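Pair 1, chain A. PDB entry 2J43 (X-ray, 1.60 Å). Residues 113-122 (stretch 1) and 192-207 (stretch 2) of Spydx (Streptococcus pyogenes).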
# COMPACT_ATOMS: atom_id res chain seq x y z
N TYR A 113 -7.85 -11.69 4.31
CA TYR A 113 -8.75 -10.84 3.55
C TYR A 113 -7.97 -10.24 2.37
O TYR A 113 -6.76 -10.10 2.43
CB TYR A 113 -9.30 -9.71 4.43
CG TYR A 113 -10.29 -10.11 5.52
CD1 TYR A 113 -11.65 -9.79 5.40
CD2 TYR A 113 -9.87 -10.76 6.69
CE1 TYR A 113 -12.57 -10.12 6.41
CE2 TYR A 113 -10.79 -11.11 7.70
CZ TYR A 113 -12.13 -10.78 7.55
OH TYR A 113 -13.07 -11.09 8.53
N LEU A 114 -8.66 -9.93 1.28
CA LEU A 114 -8.09 -9.14 0.20
C LEU A 114 -8.98 -7.90 0.10
O LEU A 114 -10.19 -8.02 -0.02
CB LEU A 114 -8.09 -9.90 -1.13
CG LEU A 114 -7.40 -9.17 -2.28
CD1 LEU A 114 -5.90 -9.00 -2.03
CD2 LEU A 114 -7.61 -9.77 -3.71
N ARG A 115 -8.41 -6.70 0.20
CA ARG A 115 -9.14 -5.48 -0.20
C ARG A 115 -9.03 -5.23 -1.70
O ARG A 115 -7.92 -5.17 -2.26
CB ARG A 115 -8.60 -4.24 0.52
CG ARG A 115 -9.34 -2.97 0.16
CD ARG A 115 -9.12 -1.80 1.10
NE ARG A 115 -9.57 -2.06 2.45
CZ ARG A 115 -9.46 -1.18 3.45
NH1 ARG A 115 -8.89 0.00 3.26
NH2 ARG A 115 -9.94 -1.49 4.66
N ILE A 116 -10.19 -5.06 -2.34
CA ILE A 116 -10.27 -4.66 -3.73
C ILE A 116 -10.63 -3.19 -3.76
O ILE A 116 -11.71 -2.80 -3.35
CB ILE A 116 -11.32 -5.50 -4.46
CG1 ILE A 116 -10.89 -6.97 -4.45
CG2 ILE A 116 -11.54 -4.91 -5.87
CD1 ILE A 116 -11.94 -7.97 -5.00
N ASN A 117 -9.71 -2.37 -4.24
CA ASN A 117 -9.91 -0.95 -4.40
C ASN A 117 -10.27 -0.66 -5.86
O ASN A 117 -9.63 -1.21 -6.78
CB ASN A 117 -8.60 -0.20 -4.09
CG ASN A 117 -8.15 -0.34 -2.68
OD1 ASN A 117 -8.64 0.39 -1.81
ND2 ASN A 117 -7.24 -1.32 -2.41
N TYR A 118 -11.29 0.17 -6.08
CA TYR A 118 -11.71 0.48 -7.44
C TYR A 118 -11.84 1.97 -7.55
O TYR A 118 -12.59 2.53 -6.79
CB TYR A 118 -13.10 -0.14 -7.79
CG TYR A 118 -13.54 0.29 -9.17
CD1 TYR A 118 -12.91 -0.25 -10.30
CD2 TYR A 118 -14.56 1.23 -9.37
CE1 TYR A 118 -13.25 0.16 -11.58
CE2 TYR A 118 -14.93 1.62 -10.66
CZ TYR A 118 -14.26 1.09 -11.76
OH TYR A 118 -14.63 1.48 -13.04
N HIS A 119 -11.14 2.58 -8.51
CA HIS A 119 -11.15 4.01 -8.76
C HIS A 119 -11.71 4.27 -10.17
O HIS A 119 -11.40 3.51 -11.10
CB HIS A 119 -9.73 4.59 -8.62
CG HIS A 119 -9.69 6.10 -8.56
ND1 HIS A 119 -9.63 6.89 -9.68
CD2 HIS A 119 -9.64 6.94 -7.50
CE1 HIS A 119 -9.63 8.16 -9.32
NE2 HIS A 119 -9.61 8.22 -8.01
N ASN A 120 -12.54 5.30 -10.30
CA ASN A 120 -12.95 5.79 -11.61
C ASN A 120 -12.77 7.31 -11.69
O ASN A 120 -12.51 7.96 -10.68
CB ASN A 120 -14.37 5.32 -12.02
CG ASN A 120 -15.47 5.85 -11.11
OD1 ASN A 120 -15.27 6.81 -10.35
ND2 ASN A 120 -16.69 5.20 -11.19
N GLN A 121 -12.91 7.85 -12.91
CA GLN A 121 -12.59 9.27 -13.18
C GLN A 121 -13.61 10.19 -12.57
O GLN A 121 -13.26 11.26 -12.05
CB GLN A 121 -12.57 9.52 -14.67
CG GLN A 121 -11.56 8.72 -15.41
CD GLN A 121 -10.16 9.04 -14.96
OE1 GLN A 121 -9.49 8.21 -14.34
NE2 GLN A 121 -9.70 10.25 -15.26
N SER A 122 -14.87 9.77 -12.60
CA SER A 122 -15.98 10.57 -12.13
C SER A 122 -16.12 10.58 -10.62
O SER A 122 -16.70 11.49 -10.06
CB SER A 122 -17.28 10.05 -12.75
OG SER A 122 -17.50 8.69 -12.35
N LEU A 192 -8.27 -11.48 -12.45
CA LEU A 192 -7.74 -12.63 -11.76
C LEU A 192 -6.52 -12.21 -10.95
O LEU A 192 -5.70 -11.42 -11.43
CB LEU A 192 -7.32 -13.69 -12.80
CG LEU A 192 -8.12 -15.00 -12.90
CD1 LEU A 192 -9.66 -14.87 -12.65
CD2 LEU A 192 -7.83 -15.69 -14.27
N PHE A 193 -6.43 -12.70 -9.73
CA PHE A 193 -5.28 -12.38 -8.87
C PHE A 193 -4.83 -13.58 -8.10
O PHE A 193 -5.59 -14.22 -7.43
CB PHE A 193 -5.61 -11.23 -7.92
CG PHE A 193 -4.41 -10.70 -7.16
CD1 PHE A 193 -3.44 -9.97 -7.82
CD2 PHE A 193 -4.30 -10.93 -5.81
CE1 PHE A 193 -2.32 -9.50 -7.11
CE2 PHE A 193 -3.20 -10.44 -5.10
CZ PHE A 193 -2.23 -9.73 -5.76
N LYS A 194 -3.52 -13.85 -8.14
CA LYS A 194 -2.98 -15.02 -7.45
C LYS A 194 -1.67 -14.75 -6.70
O LYS A 194 -0.88 -15.67 -6.52
CB LYS A 194 -2.76 -16.15 -8.49
CG LYS A 194 -1.86 -15.79 -9.66
CD LYS A 194 -1.10 -17.01 -10.20
CE LYS A 194 -1.92 -17.87 -11.13
NZ LYS A 194 -1.04 -18.82 -11.92
N GLU A 195 -1.43 -13.52 -6.28
CA GLU A 195 -0.27 -13.21 -5.43
C GLU A 195 -0.73 -12.92 -3.99
O GLU A 195 -0.33 -11.93 -3.38
CB GLU A 195 0.52 -11.99 -5.99
CG GLU A 195 0.66 -11.88 -7.51
CD GLU A 195 1.55 -10.71 -7.94
OE1 GLU A 195 1.28 -9.51 -7.62
OE2 GLU A 195 2.57 -10.99 -8.61
N LEU A 196 -1.58 -13.77 -3.42
CA LEU A 196 -2.16 -13.48 -2.10
C LEU A 196 -1.21 -13.49 -0.89
O LEU A 196 -1.57 -13.01 0.19
CB LEU A 196 -3.33 -14.41 -1.80
CG LEU A 196 -4.50 -14.44 -2.79
CD1 LEU A 196 -5.43 -15.62 -2.45
CD2 LEU A 196 -5.28 -13.14 -2.79
N ASP A 197 -0.02 -14.05 -1.04
CA ASP A 197 0.91 -14.12 0.09
C ASP A 197 1.65 -12.81 0.29
O ASP A 197 1.97 -12.46 1.43
CB ASP A 197 1.88 -15.29 -0.08
CG ASP A 197 1.22 -16.64 0.12
OD1 ASP A 197 0.03 -16.69 0.50
OD2 ASP A 197 1.82 -17.72 -0.07
N ASN A 198 1.90 -12.08 -0.79
CA ASN A 198 2.56 -10.78 -0.70
C ASN A 198 1.63 -9.59 -0.48
O ASN A 198 2.07 -8.48 -0.15
CB ASN A 198 3.36 -10.51 -1.97
CG ASN A 198 4.48 -11.50 -2.19
OD1 ASN A 198 4.96 -12.14 -1.25
ND2 ASN A 198 4.91 -11.63 -3.44
N HIS A 199 0.33 -9.80 -0.70
CA HIS A 199 -0.54 -8.67 -0.96
C HIS A 199 -1.91 -8.82 -0.35
O HIS A 199 -2.59 -9.82 -0.56
CB HIS A 199 -0.68 -8.47 -2.45
CG HIS A 199 0.53 -7.87 -3.08
ND1 HIS A 199 0.86 -6.54 -2.92
CD2 HIS A 199 1.51 -8.42 -3.83
CE1 HIS A 199 1.99 -6.29 -3.58
NE2 HIS A 199 2.40 -7.42 -4.14
N THR A 200 -2.29 -7.82 0.41
CA THR A 200 -3.61 -7.76 1.01
C THR A 200 -4.42 -6.58 0.52
O THR A 200 -5.59 -6.49 0.88
CB THR A 200 -3.45 -7.47 2.55
OG1 THR A 200 -2.66 -6.26 2.75
CG2 THR A 200 -2.68 -8.57 3.29
N GLN A 201 -3.91 -5.76 -0.38
CA GLN A 201 -4.70 -4.99 -1.33
C GLN A 201 -4.34 -5.11 -2.79
O GLN A 201 -3.17 -5.33 -3.13
CB GLN A 201 -4.53 -3.50 -0.92
CG GLN A 201 -4.82 -3.21 0.57
CD GLN A 201 -5.03 -1.74 0.91
OE1 GLN A 201 -4.49 -1.22 1.95
NE2 GLN A 201 -5.80 -1.06 0.11
N VAL A 202 -5.36 -4.97 -3.63
CA VAL A 202 -5.24 -4.78 -5.05
C VAL A 202 -6.00 -3.57 -5.52
O VAL A 202 -6.85 -2.99 -4.81
CB VAL A 202 -5.61 -6.05 -5.84
CG1 VAL A 202 -4.72 -7.24 -5.44
CG2 VAL A 202 -7.07 -6.39 -5.67
N PHE A 203 -5.70 -3.16 -6.74
CA PHE A 203 -6.13 -1.89 -7.25
C PHE A 203 -6.55 -2.06 -8.69
O PHE A 203 -5.79 -2.58 -9.51
CB PHE A 203 -5.00 -0.85 -7.15
CG PHE A 203 -4.47 -0.74 -5.76
CD1 PHE A 203 -4.91 0.24 -4.92
CD2 PHE A 203 -3.58 -1.68 -5.27
CE1 PHE A 203 -4.46 0.26 -3.57
CE2 PHE A 203 -3.13 -1.64 -3.97
CZ PHE A 203 -3.58 -0.66 -3.12
N VAL A 204 -7.79 -1.69 -8.97
CA VAL A 204 -8.33 -1.65 -10.34
C VAL A 204 -8.97 -0.32 -10.61
O VAL A 204 -9.29 0.44 -9.69
CB VAL A 204 -9.35 -2.81 -10.64
CG1 VAL A 204 -8.61 -4.16 -10.78
CG2 VAL A 204 -10.40 -2.87 -9.62
N LYS A 205 -9.07 0.06 -11.89
CA LYS A 205 -9.59 1.35 -12.24
C LYS A 205 -10.36 1.38 -13.57
O LYS A 205 -10.06 0.58 -14.45
CB LYS A 205 -8.45 2.38 -12.36
CG LYS A 205 -7.33 2.00 -13.32
CD LYS A 205 -6.30 3.17 -13.40
CE LYS A 205 -5.13 2.86 -14.30
NZ LYS A 205 -5.48 2.77 -15.77
N ASP A 206 -11.34 2.28 -13.65
CA ASP A 206 -12.02 2.62 -14.89
C ASP A 206 -12.48 1.36 -15.65
O ASP A 206 -13.19 0.51 -15.06
CB ASP A 206 -11.07 3.55 -15.71
CG ASP A 206 -10.67 4.78 -14.93
OD1 ASP A 206 -11.56 5.51 -14.47
OD2 ASP A 206 -9.50 5.08 -14.72
N THR A 207 -12.06 1.20 -16.92
CA THR A 207 -12.34 0.02 -17.71
C THR A 207 -11.08 -0.75 -18.05
O THR A 207 -11.04 -1.57 -18.99
CB THR A 207 -13.08 0.37 -18.99
OG1 THR A 207 -12.36 1.38 -19.72
CG2 THR A 207 -14.43 0.99 -18.67
O HOH W 1 -4.49 -11.48 0.89
O HOH W 2 -9.20 6.34 -12.30

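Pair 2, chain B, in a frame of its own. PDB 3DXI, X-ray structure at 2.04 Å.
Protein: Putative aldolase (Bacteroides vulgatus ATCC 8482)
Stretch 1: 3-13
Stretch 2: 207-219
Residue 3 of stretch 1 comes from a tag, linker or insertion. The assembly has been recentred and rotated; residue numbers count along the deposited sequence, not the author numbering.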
# COMPACT_ATOMS: atom_id res chain seq x y z
N LEU B 3 17.43 15.17 -5.50
CA LEU B 3 16.70 14.33 -4.50
C LEU B 3 17.63 13.36 -3.80
O LEU B 3 18.37 12.61 -4.44
CB LEU B 3 15.58 13.53 -5.18
CG LEU B 3 14.91 12.49 -4.26
CD1 LEU B 3 13.96 13.19 -3.30
CD2 LEU B 3 14.16 11.47 -5.09
N LYS B 4 17.59 13.37 -2.47
CA LYS B 4 18.40 12.46 -1.68
C LYS B 4 17.47 11.44 -1.05
O LYS B 4 16.39 11.80 -0.57
CB LYS B 4 19.16 13.22 -0.59
CG LYS B 4 20.47 13.84 -1.06
CD LYS B 4 20.22 14.89 -2.11
CE LYS B 4 21.53 15.41 -2.70
NZ LYS B 4 21.25 16.48 -3.72
N ILE B 5 17.89 10.18 -1.08
CA ILE B 5 17.11 9.09 -0.51
C ILE B 5 17.82 8.60 0.75
O ILE B 5 19.01 8.28 0.71
CB ILE B 5 16.96 7.94 -1.52
CG1 ILE B 5 16.17 8.44 -2.74
CG2 ILE B 5 16.25 6.75 -0.88
CD1 ILE B 5 16.02 7.43 -3.86
N LEU B 6 17.09 8.56 1.86
CA LEU B 6 17.65 8.13 3.13
C LEU B 6 16.98 6.87 3.67
O LEU B 6 15.76 6.79 3.76
CB LEU B 6 17.52 9.26 4.17
CG LEU B 6 18.08 9.03 5.58
CD1 LEU B 6 18.37 10.38 6.24
CD2 LEU B 6 17.09 8.24 6.42
N ASP B 7 17.80 5.89 4.01
CA ASP B 7 17.29 4.64 4.56
C ASP B 7 17.59 4.59 6.05
O ASP B 7 18.74 4.82 6.47
CB ASP B 7 17.91 3.44 3.84
CG ASP B 7 17.37 2.12 4.34
OD1 ASP B 7 17.82 1.65 5.40
OD2 ASP B 7 16.48 1.56 3.67
N CYS B 8 16.57 4.32 6.84
CA CYS B 8 16.72 4.25 8.29
C CYS B 8 16.30 2.91 8.87
O CYS B 8 15.79 2.84 9.99
CB CYS B 8 15.93 5.39 8.96
SG CYS B 8 14.19 5.54 8.47
N THR B 9 16.54 1.84 8.12
CA THR B 9 16.19 0.49 8.54
C THR B 9 16.63 0.12 9.96
O THR B 9 15.81 -0.24 10.80
CB THR B 9 16.77 -0.56 7.56
OG1 THR B 9 16.35 -0.26 6.22
CG2 THR B 9 16.28 -1.95 7.93
N LEU B 10 17.93 0.22 10.24
CA LEU B 10 18.46 -0.14 11.56
C LEU B 10 17.96 0.72 12.72
O LEU B 10 17.70 0.20 13.81
CB LEU B 10 19.99 -0.12 11.54
CG LEU B 10 20.68 -1.04 10.53
CD1 LEU B 10 22.19 -0.97 10.72
CD2 LEU B 10 20.19 -2.48 10.72
N ARG B 11 17.83 2.02 12.49
CA ARG B 11 17.39 2.95 13.52
C ARG B 11 15.91 2.77 13.85
O ARG B 11 15.51 2.71 15.01
CB ARG B 11 17.65 4.39 13.07
CG ARG B 11 17.38 5.46 14.13
CD ARG B 11 15.90 5.83 14.23
NE ARG B 11 15.43 6.56 13.05
CZ ARG B 11 14.18 7.00 12.90
NH1 ARG B 11 13.28 6.79 13.84
NH2 ARG B 11 13.84 7.66 11.80
N ASP B 12 15.09 2.68 12.80
CA ASP B 12 13.65 2.55 12.95
C ASP B 12 13.18 1.11 13.14
O ASP B 12 12.15 0.87 13.77
CB ASP B 12 12.98 3.16 11.72
CG ASP B 12 11.87 4.12 12.09
OD1 ASP B 12 11.85 4.61 13.24
OD2 ASP B 12 11.03 4.39 11.22
N GLY B 13 13.94 0.15 12.62
CA GLY B 13 13.55 -1.24 12.76
C GLY B 13 14.08 -1.91 14.01
O GLY B 13 13.62 -3.00 14.37
N ALA B 207 5.41 14.15 -3.15
CA ALA B 207 6.38 15.10 -2.63
C ALA B 207 7.54 15.22 -3.62
O ALA B 207 7.99 16.34 -3.94
CB ALA B 207 6.89 14.65 -1.26
N ILE B 208 8.02 14.08 -4.11
CA ILE B 208 9.12 14.07 -5.06
C ILE B 208 8.79 14.93 -6.29
O ILE B 208 9.59 15.78 -6.70
CB ILE B 208 9.46 12.62 -5.52
CG1 ILE B 208 10.10 11.85 -4.36
CG2 ILE B 208 10.42 12.66 -6.72
CD1 ILE B 208 10.37 10.37 -4.63
N ASP B 209 7.62 14.72 -6.87
CA ASP B 209 7.23 15.48 -8.05
C ASP B 209 7.04 16.97 -7.78
O ASP B 209 7.02 17.77 -8.71
CB ASP B 209 5.97 14.88 -8.69
CG ASP B 209 6.22 13.51 -9.30
OD1 ASP B 209 7.40 13.19 -9.57
OD2 ASP B 209 5.24 12.76 -9.53
N ASP B 210 6.91 17.35 -6.51
CA ASP B 210 6.78 18.76 -6.15
C ASP B 210 8.12 19.35 -5.70
O ASP B 210 8.16 20.40 -5.05
CB ASP B 210 5.74 18.96 -5.04
CG ASP B 210 4.33 19.08 -5.58
OD1 ASP B 210 4.15 19.04 -6.82
OD2 ASP B 210 3.40 19.22 -4.76
N GLY B 211 9.21 18.67 -6.04
CA GLY B 211 10.53 19.16 -5.70
C GLY B 211 11.08 18.93 -4.30
O GLY B 211 12.03 19.61 -3.90
N ILE B 212 10.52 17.98 -3.55
CA ILE B 212 11.03 17.72 -2.20
C ILE B 212 12.50 17.28 -2.30
O ILE B 212 12.91 16.67 -3.29
CB ILE B 212 10.18 16.64 -1.49
CG1 ILE B 212 10.29 16.81 0.03
CG2 ILE B 212 10.63 15.25 -1.91
CD1 ILE B 212 9.16 16.19 0.82
N ASP B 213 13.28 17.58 -1.27
CA ASP B 213 14.71 17.28 -1.25
C ASP B 213 15.13 15.93 -0.66
O ASP B 213 16.13 15.35 -1.08
CB ASP B 213 15.43 18.40 -0.49
CG ASP B 213 15.05 19.79 -0.99
OD1 ASP B 213 15.62 20.23 -2.00
OD2 ASP B 213 14.18 20.43 -0.37
N PHE B 214 14.37 15.44 0.32
CA PHE B 214 14.68 14.17 1.00
C PHE B 214 13.47 13.25 1.19
O PHE B 214 12.36 13.71 1.43
CB PHE B 214 15.25 14.46 2.39
CG PHE B 214 16.75 14.61 2.43
CD1 PHE B 214 17.56 13.51 2.69
CD2 PHE B 214 17.35 15.86 2.27
CE1 PHE B 214 18.94 13.64 2.80
CE2 PHE B 214 18.74 16.01 2.37
CZ PHE B 214 19.53 14.89 2.64
N ILE B 215 13.70 11.95 1.08
CA ILE B 215 12.65 10.96 1.31
C ILE B 215 13.24 9.84 2.17
O ILE B 215 14.33 9.35 1.89
CB ILE B 215 12.09 10.33 0.01
CG1 ILE B 215 11.34 11.39 -0.81
CG2 ILE B 215 11.14 9.19 0.36
CD1 ILE B 215 10.12 11.96 -0.11
N ASP B 216 12.51 9.46 3.21
CA ASP B 216 12.89 8.39 4.14
C ASP B 216 12.14 7.10 3.81
O ASP B 216 10.97 7.13 3.42
CB ASP B 216 12.54 8.77 5.59
CG ASP B 216 13.51 9.77 6.21
OD1 ASP B 216 14.27 10.44 5.47
OD2 ASP B 216 13.49 9.88 7.46
N ALA B 217 12.81 5.97 3.99
CA ALA B 217 12.21 4.66 3.76
C ALA B 217 13.11 3.62 4.43
O ALA B 217 14.19 3.96 4.90
CB ALA B 217 12.10 4.38 2.26
N THR B 218 12.65 2.37 4.49
CA THR B 218 13.42 1.30 5.10
C THR B 218 13.19 0.00 4.32
O THR B 218 12.17 -0.15 3.65
CB THR B 218 13.02 1.06 6.58
OG1 THR B 218 11.65 0.65 6.66
CG2 THR B 218 13.21 2.34 7.40
N ILE B 219 14.15 -0.92 4.39
CA ILE B 219 14.05 -2.20 3.70
C ILE B 219 12.88 -3.01 4.28
O ILE B 219 12.83 -3.27 5.49
CB ILE B 219 15.38 -2.99 3.82
CG1 ILE B 219 16.50 -2.22 3.12
CG2 ILE B 219 15.22 -4.39 3.22
CD1 ILE B 219 16.26 -1.94 1.64

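The sharpest difference between the two pairs lies where Asn117(A) of pair 1 falls on Leu6(B) of pair 2. Asn117(A) turns its amide back to the neighbouring strand, and its ND2 donates a hydrogen bond to Val202(A) O at 2.9 Å, the same carbonyl that accepts from Asn117(A) N at 3.0 Å. Leu6(B) has no polar group to offer; the matching carbonyl, Ile215(B) O, receives the backbone bond from Leu6(B) N at 2.9 Å, and the leucine side chain packs instead, its CB lying 4.5 Å from CD1 at the edge of the Phe214(B) ring.

Around this exchange the backbone hardly changes. In each pair two parallel strands, crossing at -25° in pair 1 and -24° in pair 2, are laced by the same alternating bonds, and 14 central residues superpose with an RMSD of 0.7 Å. Arg115(A) N to Thr200(A) O at 2.9 Å is repeated by Lys4(B) N to Asp213(B) O at 2.8 Å. Such a ladder depends on main-chain atoms, which leaves the side chains free to vary.

At Ile116(A) and Ile5(B) the side chains agree: the two isoleucines share rotamers, and their side-chain centres lie 0.6 Å apart, although Tyr118(A) and Asp7(B), on the same face, differ. Leu114(A) and the tag-derived Leu3(B) coincide still better, at 0.2 Å. Each reaches an aliphatic partner, Leu114(A) CD2 approaching Val202(A) CG2 at 3.9 Å and Leu3(B) CD1 approaching Ile215(B) CG1 at 4.0 Å.

The other face is filled differently. The aromatic ring sits two residues earlier in pair 2, one position along the same face: Phe203(A) in pair 1 takes Asn117(A) ND2 over one face, 3.4 Å from its CE1, whereas Phe214(B), which matches Gln201(A), takes Lys4(B) CB over one face, 3.6 Å from the ring centroid. Phe203(A) itself is replaced by Asp216(B).

The C-terminal ends of the strands are closed differently. Tyr118(A) is long enough to pass Val204(A), with CD1 3.7 Å from CG2, and its OH donates to Asp206(A) O at 2.7 Å. Its counterpart Asp7(B) is shorter, and its OD1 is bonded within its own stretch, accepting from Thr9(B) N at 3.0 Å and from Thr9(B) OG1 at 2.5 Å, while its OD2 lies 3.4 Å from Thr218(B) CA. That hydroxyl then accepts from Ile219(B) N at 2.9 Å, so the two stretches are joined through a threonine at the start of a helix. In pair 1 the strand runs on through His119(A), whose O accepts from Asp206(A) N at 2.8 Å. The principle is general: a fixed ladder sets the positions, and different side chains close the space between them.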